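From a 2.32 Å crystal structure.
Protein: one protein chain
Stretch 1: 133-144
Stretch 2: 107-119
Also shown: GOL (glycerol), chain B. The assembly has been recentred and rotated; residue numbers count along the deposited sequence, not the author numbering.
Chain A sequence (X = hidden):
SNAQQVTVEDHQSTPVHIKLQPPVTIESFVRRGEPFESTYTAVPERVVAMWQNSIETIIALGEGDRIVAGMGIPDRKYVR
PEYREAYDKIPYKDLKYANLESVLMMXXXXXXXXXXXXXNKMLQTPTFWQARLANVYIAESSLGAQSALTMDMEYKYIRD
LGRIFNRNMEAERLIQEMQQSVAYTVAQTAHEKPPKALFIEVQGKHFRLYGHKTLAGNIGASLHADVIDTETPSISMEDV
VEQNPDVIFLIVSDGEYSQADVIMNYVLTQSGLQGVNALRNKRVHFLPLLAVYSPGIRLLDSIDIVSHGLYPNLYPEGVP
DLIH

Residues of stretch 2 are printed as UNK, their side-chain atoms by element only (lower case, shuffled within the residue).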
ATOM      1  N   LEU A 133      -5.747 -15.848  23.264  1.00 43.50           N
ATOM      2  CA  LEU A 133      -5.227 -14.592  23.815  1.00 47.38           C
ATOM      3  C   LEU A 133      -4.351 -13.784  22.850  1.00 47.95           C
ATOM      4  O   LEU A 133      -3.367 -13.162  23.254  1.00 51.80           O
ATOM      5  CB  LEU A 133      -4.500 -14.828  25.138  1.00 52.31           C
ATOM      6  CG  LEU A 133      -5.441 -15.248  26.268  1.00 56.45           C
ATOM      7  CD1 LEU A 133      -4.680 -15.373  27.554  1.00 48.75           C
ATOM      8  CD2 LEU A 133      -6.575 -14.241  26.410  1.00 65.12           C
ATOM      9  N   ALA A 134      -4.721 -13.795  21.575  1.00 38.22           N
ATOM     10  CA  ALA A 134      -4.060 -12.966  20.582  1.00 40.84           C
ATOM     11  C   ALA A 134      -5.088 -12.060  19.930  1.00 46.89           C
ATOM     12  O   ALA A 134      -6.295 -12.309  20.003  1.00 50.80           O
ATOM     13  CB  ALA A 134      -3.377 -13.821  19.531  1.00 32.71           C
ATOM     14  N   ASN A 135      -4.601 -11.002  19.299  1.00 43.61           N
ATOM     15  CA  ASN A 135      -5.459 -10.093  18.558  1.00 40.34           C
ATOM     16  C   ASN A 135      -5.223 -10.181  17.060  1.00 37.73           C
ATOM     17  O   ASN A 135      -4.177 -10.660  16.609  1.00 39.83           O
ATOM     18  CB  ASN A 135      -5.250  -8.666  19.050  1.00 34.06           C
ATOM     19  CG  ASN A 135      -5.904  -8.430  20.380  1.00 46.15           C
ATOM     20  OD1 ASN A 135      -7.099  -8.679  20.535  1.00 47.84           O
ATOM     21  ND2 ASN A 135      -5.128  -7.987  21.362  1.00 52.23           N
ATOM     22  N   VAL A 136      -6.208  -9.723  16.296  1.00 32.87           N
ATOM     23  CA  VAL A 136      -6.115  -9.685  14.837  1.00 32.63           C
ATOM     24  C   VAL A 136      -6.462  -8.274  14.355  1.00 34.10           C
ATOM     25  O   VAL A 136      -7.428  -7.673  14.824  1.00 31.56           O
ATOM     26  CB  VAL A 136      -7.080 -10.701  14.191  1.00 33.01           C
ATOM     27  CG1 VAL A 136      -7.134 -10.528  12.667  1.00 31.13           C
ATOM     28  CG2 VAL A 136      -6.681 -12.129  14.568  1.00 30.91           C
ATOM     29  N   TYR A 137      -5.648  -7.736  13.455  1.00 35.30           N
ATOM     30  CA  TYR A 137      -5.968  -6.471  12.813  1.00 42.04           C
ATOM     31  C   TYR A 137      -5.970  -6.653  11.303  1.00 35.52           C
ATOM     32  O   TYR A 137      -5.029  -7.205  10.736  1.00 33.37           O
ATOM     33  CB  TYR A 137      -4.998  -5.355  13.219  1.00 38.64           C
ATOM     34  CG  TYR A 137      -5.361  -4.035  12.583  1.00 31.36           C
ATOM     35  CD1 TYR A 137      -6.425  -3.285  13.069  1.00 32.95           C
ATOM     36  CD2 TYR A 137      -4.663  -3.550  11.481  1.00 32.61           C
ATOM     37  CE1 TYR A 137      -6.782  -2.078  12.489  1.00 33.68           C
ATOM     38  CE2 TYR A 137      -5.016  -2.332  10.886  1.00 39.53           C
ATOM     39  CZ  TYR A 137      -6.077  -1.606  11.397  1.00 39.68           C
ATOM     40  OH  TYR A 137      -6.445  -0.403  10.823  1.00 42.29           O
ATOM     41  N   ILE A 138      -7.039  -6.182  10.669  1.00 27.82           N
ATOM     42  CA  ILE A 138      -7.263  -6.383   9.243  1.00 31.77           C
ATOM     43  C   ILE A 138      -7.268  -5.044   8.492  1.00 31.31           C
ATOM     44  O   ILE A 138      -7.937  -4.098   8.910  1.00 31.93           O
ATOM     45  CB  ILE A 138      -8.600  -7.131   9.032  1.00 35.83           C
ATOM     46  CG1 ILE A 138      -8.484  -8.550   9.597  1.00 38.97           C
ATOM     47  CG2 ILE A 138      -8.998  -7.161   7.557  1.00 35.32           C
ATOM     48  CD1 ILE A 138      -9.802  -9.296   9.685  1.00 37.27           C
ATOM     49  N   ALA A 139      -6.512  -4.957   7.398  1.00 31.50           N
ATOM     50  CA  ALA A 139      -6.503  -3.740   6.579  1.00 31.33           C
ATOM     51  C   ALA A 139      -7.878  -3.475   5.971  1.00 33.80           C
ATOM     52  O   ALA A 139      -8.397  -4.297   5.212  1.00 32.55           O
ATOM     53  CB  ALA A 139      -5.471  -3.846   5.481  1.00 29.61           C
ATOM     54  N   GLU A 140      -8.465  -2.328   6.291  1.00 32.84           N
ATOM     55  CA  GLU A 140      -9.766  -1.974   5.731  1.00 34.60           C
ATOM     56  C   GLU A 140      -9.755  -1.902   4.196  1.00 28.41           C
ATOM     57  O   GLU A 140     -10.746  -2.225   3.548  1.00 38.09           O
ATOM     58  CB  GLU A 140     -10.279  -0.656   6.320  1.00 33.98           C
ATOM     59  CG  GLU A 140     -11.679  -0.314   5.860  1.00 41.27           C
ATOM     60  CD  GLU A 140     -12.116   1.077   6.278  1.00 50.66           C
ATOM     61  OE1 GLU A 140     -11.297   1.811   6.876  1.00 46.86           O
ATOM     62  OE2 GLU A 140     -13.285   1.431   6.000  1.00 53.58           O
ATOM     63  N   SER A 141      -8.635  -1.495   3.611  1.00 25.52           N
ATOM     64  CA  SER A 141      -8.565  -1.379   2.153  1.00 33.65           C
ATOM     65  C   SER A 141      -8.455  -2.729   1.440  1.00 34.19           C
ATOM     66  O   SER A 141      -8.420  -2.781   0.205  1.00 37.65           O
ATOM     67  CB  SER A 141      -7.404  -0.484   1.741  1.00 40.42           C
ATOM     68  OG  SER A 141      -6.168  -1.098   2.049  1.00 41.45           O
ATOM     69  N   SER A 142      -8.401  -3.818   2.207  1.00 28.58           N
ATOM     70  CA  SER A 142      -8.391  -5.155   1.623  1.00 30.87           C
ATOM     71  C   SER A 142      -9.780  -5.824   1.589  1.00 38.17           C
ATOM     72  O   SER A 142      -9.898  -6.987   1.199  1.00 41.88           O
ATOM     73  CB  SER A 142      -7.412  -6.051   2.380  1.00 30.04           C
ATOM     74  OG  SER A 142      -7.931  -6.402   3.653  1.00 30.46           O
ATOM     75  N   LEU A 143     -10.823  -5.097   1.985  1.00 34.91           N
ATOM     76  CA  LEU A 143     -12.147  -5.707   2.167  1.00 41.36           C
ATOM     77  C   LEU A 143     -12.902  -5.977   0.865  1.00 41.79           C
ATOM     78  O   LEU A 143     -13.911  -6.683   0.864  1.00 43.68           O
ATOM     79  CB  LEU A 143     -13.023  -4.860   3.101  1.00 39.44           C
ATOM     80  CG  LEU A 143     -12.538  -4.710   4.545  1.00 38.10           C
ATOM     81  CD1 LEU A 143     -13.432  -3.731   5.300  1.00 35.90           C
ATOM     82  CD2 LEU A 143     -12.492  -6.055   5.242  1.00 34.94           C
ATOM     83  N   GLY A 144     -12.430  -5.406  -0.237  1.00 41.21           N
ATOM     84  CA  GLY A 144     -13.056  -5.657  -1.524  1.00 46.51           C
ATOM     85  C   GLY A 144     -13.197  -4.419  -2.381  1.00 66.61           C
ATOM     86  O   GLY A 144     -13.228  -3.296  -1.870  1.00 71.61           O
ATOM     87  N   UNK A 107       3.276 -18.742  17.993  1.00 41.40           N
ATOM     88  CA  UNK A 107       2.542 -18.150  19.112  1.00 42.95           C
ATOM     89  C   UNK A 107       2.496 -16.627  19.046  1.00 34.47           C
ATOM     90  O   UNK A 107       3.063 -15.943  19.903  1.00 40.26           O
ATOM     91  n   UNK A 107       2.714 -20.608  24.477  1.00 73.02           N
ATOM     92  c   UNK A 107       3.421 -20.494  22.106  1.00 60.88           C
ATOM     93  c   UNK A 107       2.541 -19.884  23.184  1.00 61.16           C
ATOM     94  c   UNK A 107       2.961 -20.093  20.712  1.00 58.35           C
ATOM     95  c   UNK A 107       3.132 -18.610  20.457  1.00 47.74           C
ATOM     96  N   UNK A 108       1.828 -16.087  18.022  1.00 43.94           N
ATOM     97  CA  UNK A 108       1.749 -14.630  17.927  1.00 45.06           C
ATOM     98  C   UNK A 108       0.801 -14.079  18.987  1.00 46.65           C
ATOM     99  O   UNK A 108      -0.065 -14.810  19.480  1.00 40.90           O
ATOM    100  c   UNK A 108       1.138 -14.417  16.546  1.00 36.47           C
ATOM    101  c   UNK A 108       0.249 -15.621  16.363  1.00 38.15           C
ATOM    102  c   UNK A 108       1.024 -16.755  16.979  1.00 39.36           C
ATOM    103  N   UNK A 109       0.963 -12.810  19.341  1.00 36.16           N
ATOM    104  CA  UNK A 109      -0.030 -12.150  20.169  1.00 36.68           C
ATOM    105  C   UNK A 109      -0.774 -11.087  19.348  1.00 40.34           C
ATOM    106  O   UNK A 109      -1.779 -10.538  19.783  1.00 41.79           O
ATOM    107  o   UNK A 109       1.975 -10.221  20.108  1.00 44.09           O
ATOM    108  c   UNK A 109       1.696 -10.595  21.270  1.00 42.86           C
ATOM    109  c   UNK A 109       0.573 -11.602  21.487  1.00 40.96           C
ATOM    110  o   UNK A 109       2.296 -10.166  22.281  1.00 50.87           O
ATOM    111  N   UNK A 110      -0.275 -10.820  18.146  1.00 39.70           N
ATOM    112  CA  UNK A 110      -0.991  -9.997  17.178  1.00 32.12           C
ATOM    113  C   UNK A 110      -0.723 -10.519  15.777  1.00 30.60           C
ATOM    114  O   UNK A 110       0.429 -10.792  15.414  1.00 28.55           O
ATOM    115  c   UNK A 110      -2.598  -7.458  16.094  1.00 27.39           C
ATOM    116  c   UNK A 110      -0.411  -6.222  16.219  1.00 31.48           C
ATOM    117  c   UNK A 110      -1.068  -7.598  16.146  1.00 30.68           C
ATOM    118  c   UNK A 110      -0.581  -8.520  17.278  1.00 30.72           C
ATOM    119  N   UNK A 111      -1.789 -10.684  15.002  1.00 30.30           N
ATOM    120  CA  UNK A 111      -1.652 -10.999  13.583  1.00 34.01           C
ATOM    121  C   UNK A 111      -2.223  -9.842  12.772  1.00 33.11           C
ATOM    122  O   UNK A 111      -3.344  -9.391  13.025  1.00 34.05           O
ATOM    123  c   UNK A 111      -2.767 -13.722  15.245  1.00 21.22           C
ATOM    124  c   UNK A 111      -1.914 -13.561  14.004  1.00 27.50           C
ATOM    125  c   UNK A 111      -2.348 -12.317  13.214  1.00 26.07           C
ATOM    126  c   UNK A 111      -1.962 -14.819  13.142  1.00 26.66           C
ATOM    127  N   UNK A 112      -1.439  -9.352  11.818  1.00 32.42           N
ATOM    128  CA  UNK A 112      -1.867  -8.243  10.973  1.00 29.87           C
ATOM    129  C   UNK A 112      -1.907  -8.705   9.522  1.00 35.43           C
ATOM    130  O   UNK A 112      -0.921  -9.220   8.989  1.00 35.03           O
ATOM    131  c   UNK A 112      -0.916  -7.043  11.105  1.00 31.55           C
ATOM    132  c   UNK A 112      -1.412  -5.873  10.249  1.00 27.14           C
ATOM    133  c   UNK A 112      -0.762  -6.632  12.571  1.00 29.44           C
ATOM    134  N   UNK A 113      -3.052  -8.541   8.878  1.00 32.92           N
ATOM    135  CA  UNK A 113      -3.162  -8.970   7.497  1.00 30.11           C
ATOM    136  C   UNK A 113      -4.337  -8.387   6.745  1.00 31.15           C
ATOM    137  O   UNK A 113      -4.809  -7.286   7.039  1.00 33.19           O
ATOM    138  N   UNK A 114      -4.802  -9.149   5.764  1.00 30.14           N
ATOM    139  CA  UNK A 114      -5.898  -8.746   4.910  1.00 33.95           C
ATOM    140  C   UNK A 114      -7.147  -9.560   5.231  1.00 36.52           C
ATOM    141  O   UNK A 114      -7.092 -10.525   6.004  1.00 31.53           O
ATOM    142  c   UNK A 114      -2.255  -6.433   0.531  1.00 33.88           C
ATOM    143  c   UNK A 114      -2.935  -6.858   1.677  1.00 32.47           C
ATOM    144  c   UNK A 114      -5.512  -8.931   3.439  1.00 29.68           C
ATOM    145  c   UNK A 114      -4.427  -8.011   2.982  1.00 32.87           C
ATOM    146  c   UNK A 114      -4.318  -8.375   0.394  1.00 29.87           C
ATOM    147  n   UNK A 114      -2.787  -6.479   2.986  1.00 31.18           N
ATOM    148  c   UNK A 114      -2.619  -6.992  -0.664  1.00 40.81           C
ATOM    149  c   UNK A 114      -3.641  -7.956  -0.741  1.00 37.45           C
ATOM    150  c   UNK A 114      -3.960  -7.825   1.632  1.00 35.66           C
ATOM    151  c   UNK A 114      -3.685  -7.171   3.760  1.00 29.35           C
ATOM    152  N   UNK A 115      -8.269  -9.165   4.634  1.00 34.32           N
ATOM    153  CA  UNK A 115      -9.536  -9.876   4.810  1.00 33.98           C
ATOM    154  C   UNK A 115      -9.390 -11.378   4.551  1.00 38.81           C
ATOM    155  O   UNK A 115      -9.880 -12.199   5.326  1.00 41.76           O
ATOM    156  c   UNK A 115     -13.160 -10.440   1.537  1.00 60.29           C
ATOM    157  c   UNK A 115     -11.869 -10.138   3.696  1.00 33.06           C
ATOM    158  c   UNK A 115     -10.609  -9.280   3.890  1.00 27.93           C
ATOM    159  n   UNK A 115     -13.689  -9.707   0.342  1.00 67.65           N
ATOM    160  c   UNK A 115     -12.796  -9.488   2.668  1.00 47.41           C
ATOM    161  N   UNK A 116      -8.695 -11.730   3.472  1.00 36.47           N
ATOM    162  CA  UNK A 116      -8.524 -13.131   3.084  1.00 41.17           C
ATOM    163  C   UNK A 116      -7.570 -13.911   3.992  1.00 36.37           C
ATOM    164  O   UNK A 116      -7.543 -15.137   3.954  1.00 35.64           O
ATOM    165  c   UNK A 116      -8.023 -13.223   1.640  1.00 41.71           C
ATOM    166  o   UNK A 116      -6.707 -12.691   1.547  1.00 47.85           O
ATOM    167  N   UNK A 117      -6.780 -13.209   4.793  1.00 34.64           N
ATOM    168  CA  UNK A 117      -5.804 -13.880   5.649  1.00 33.61           C
ATOM    169  C   UNK A 117      -6.469 -14.670   6.779  1.00 37.45           C
ATOM    170  O   UNK A 117      -5.951 -15.697   7.223  1.00 38.77           O
ATOM    171  o   UNK A 117      -4.303 -11.990   5.289  1.00 32.37           O
ATOM    172  c   UNK A 117      -3.661 -13.603   6.962  1.00 27.75           C
ATOM    173  c   UNK A 117      -4.818 -12.876   6.289  1.00 31.84           C
ATOM    174  N   UNK A 118      -7.622 -14.194   7.238  1.00 35.25           N
ATOM    175  CA  UNK A 118      -8.187 -14.683   8.491  1.00 29.29           C
ATOM    176  C   UNK A 118      -9.496 -15.450   8.336  1.00 35.01           C
ATOM    177  O   UNK A 118     -10.526 -15.091   8.900  1.00 37.31           O
ATOM    178  c   UNK A 118      -6.765 -11.557   9.213  1.00 31.54           C
ATOM    179  c   UNK A 118      -4.774 -12.838  10.650  1.00 23.67           C
ATOM    180  c   UNK A 118      -8.311 -13.522   9.475  1.00 29.23           C
ATOM    181  c   UNK A 118      -7.003 -12.825   9.723  1.00 31.62           C
ATOM    182  c   UNK A 118      -4.552 -11.565  10.152  1.00 26.30           C
ATOM    183  c   UNK A 118      -5.547 -10.925   9.426  1.00 32.52           C
ATOM    184  c   UNK A 118      -5.990 -13.464  10.435  1.00 29.52           C
ATOM    185  N   UNK A 119      -9.436 -16.515   7.549  1.00 38.64           N
ATOM    186  CA  UNK A 119     -10.534 -17.453   7.423  1.00 41.49           C
ATOM    187  C   UNK A 119      -9.955 -18.838   7.664  1.00 42.98           C
ATOM    188  O   UNK A 119      -8.734 -18.992   7.761  1.00 40.52           O
ATOM    189  c   UNK A 119     -11.145 -17.419   6.013  1.00 42.05           C
ATOM    190  c   UNK A 119     -11.500 -15.986   5.606  1.00 36.92           C
ATOM    191  o   UNK A 119     -10.216 -17.984   5.074  1.00 45.35           O
TER
HETATM  192  C1  GOL B 401      -7.958  -9.750  -1.947  1.00 65.14           C
HETATM  193  O1  GOL B 401      -9.249 -10.185  -2.310  1.00 68.74           O
HETATM  194  C2  GOL B 401      -7.513 -10.523  -0.710  1.00 64.18           C
HETATM  195  O2  GOL B 401      -6.266 -11.145  -0.943  1.00 54.23           O
HETATM  196  C3  GOL B 401      -7.422  -9.591   0.497  1.00 63.33           C
HETATM  197  O3  GOL B 401      -8.563  -9.660   1.322  1.00 49.48           O

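Position 107 carries four carbons in a row ending in nitrogen, none within 8 Å of stretch 1; the unbranched chain with a terminal amine is Lys107. At 108, three carbons close a ring onto the backbone N, which defines Pro108; its O lies 3.5 Å from Ala134 CB. Position 109 has two carbons, the second bearing two oxygens. This short carboxylate is Asp109, and its backbone O accepts from Asn135 N at 2.9 Å (168°).

Position 110 has four carbons forked at the second, with one fork tip 4.2 Å from Asn135 CB: Leu110, whose CD1 also lies 4.3 Å from Tyr137 CB. The same fork recurs at 111, on the sheet face shared with Val136, and gives Leu111; CD1 is 4.3 Å from both Ala134 CB and Val136 CG2. Position 112 branches at CB into two carbons, one of them 4.2 Å from Tyr137 CD2 and near the plane of that ring. It is Val112.

Position 113 has no side-chain atoms and is Gly113; an ideal CB would come within 2.8 Å of a side-chain oxygen at 117. At 114, one carbon leads to fused five- and six-membered rings of eight carbons and one nitrogen, the indole of Trp114. Ser142 CB sits over its face, 4.0 Å from the centroid of the Trp114 five-membered ring.

Four carbons in a row ending in nitrogen at 115 identify Lys115, whose NZ donates to Leu143 O at 3.1 Å. Position 116 has one carbon and one oxygen: Ser116, without contact to stretch 1 but bonded from N to glycerol O3 (3.0 Å). Position 117, a CB carrying one oxygen and one carbon, is Thr117; its OG1 accepts from Trp114 N at 2.9 Å. Position 118 has one carbon and a six-carbon ring, hence Phe118. Val136 CG1 stands 3.5 Å from the Phe118 ring centroid, 6° off the normal. Position 119 repeats the pattern of 117 and is Thr119, out of reach.

The contact is a parallel strand pairing, with axes 15° apart. Asn135 and Tyr137 each donate through N and accept through O, and Ala139 N extends the ladder to Gly113 O (2.9 Å). Side chains alternate: Leu110 and Val112 share a face with Asn135 and Tyr137, while Phe118 packs against Val136 and Ile138 on the other. Beyond the strands, Ser142 OG accepts from Lys115 N at 3.0 Å while donating to Ala139 O at 2.7 Å, linking the two turns. Glycerol O3 adds a bridge by donating to Ser142 O at 3.0 Å.

Stretch 2, residues 107-119: KPDLLVGWKSTFT
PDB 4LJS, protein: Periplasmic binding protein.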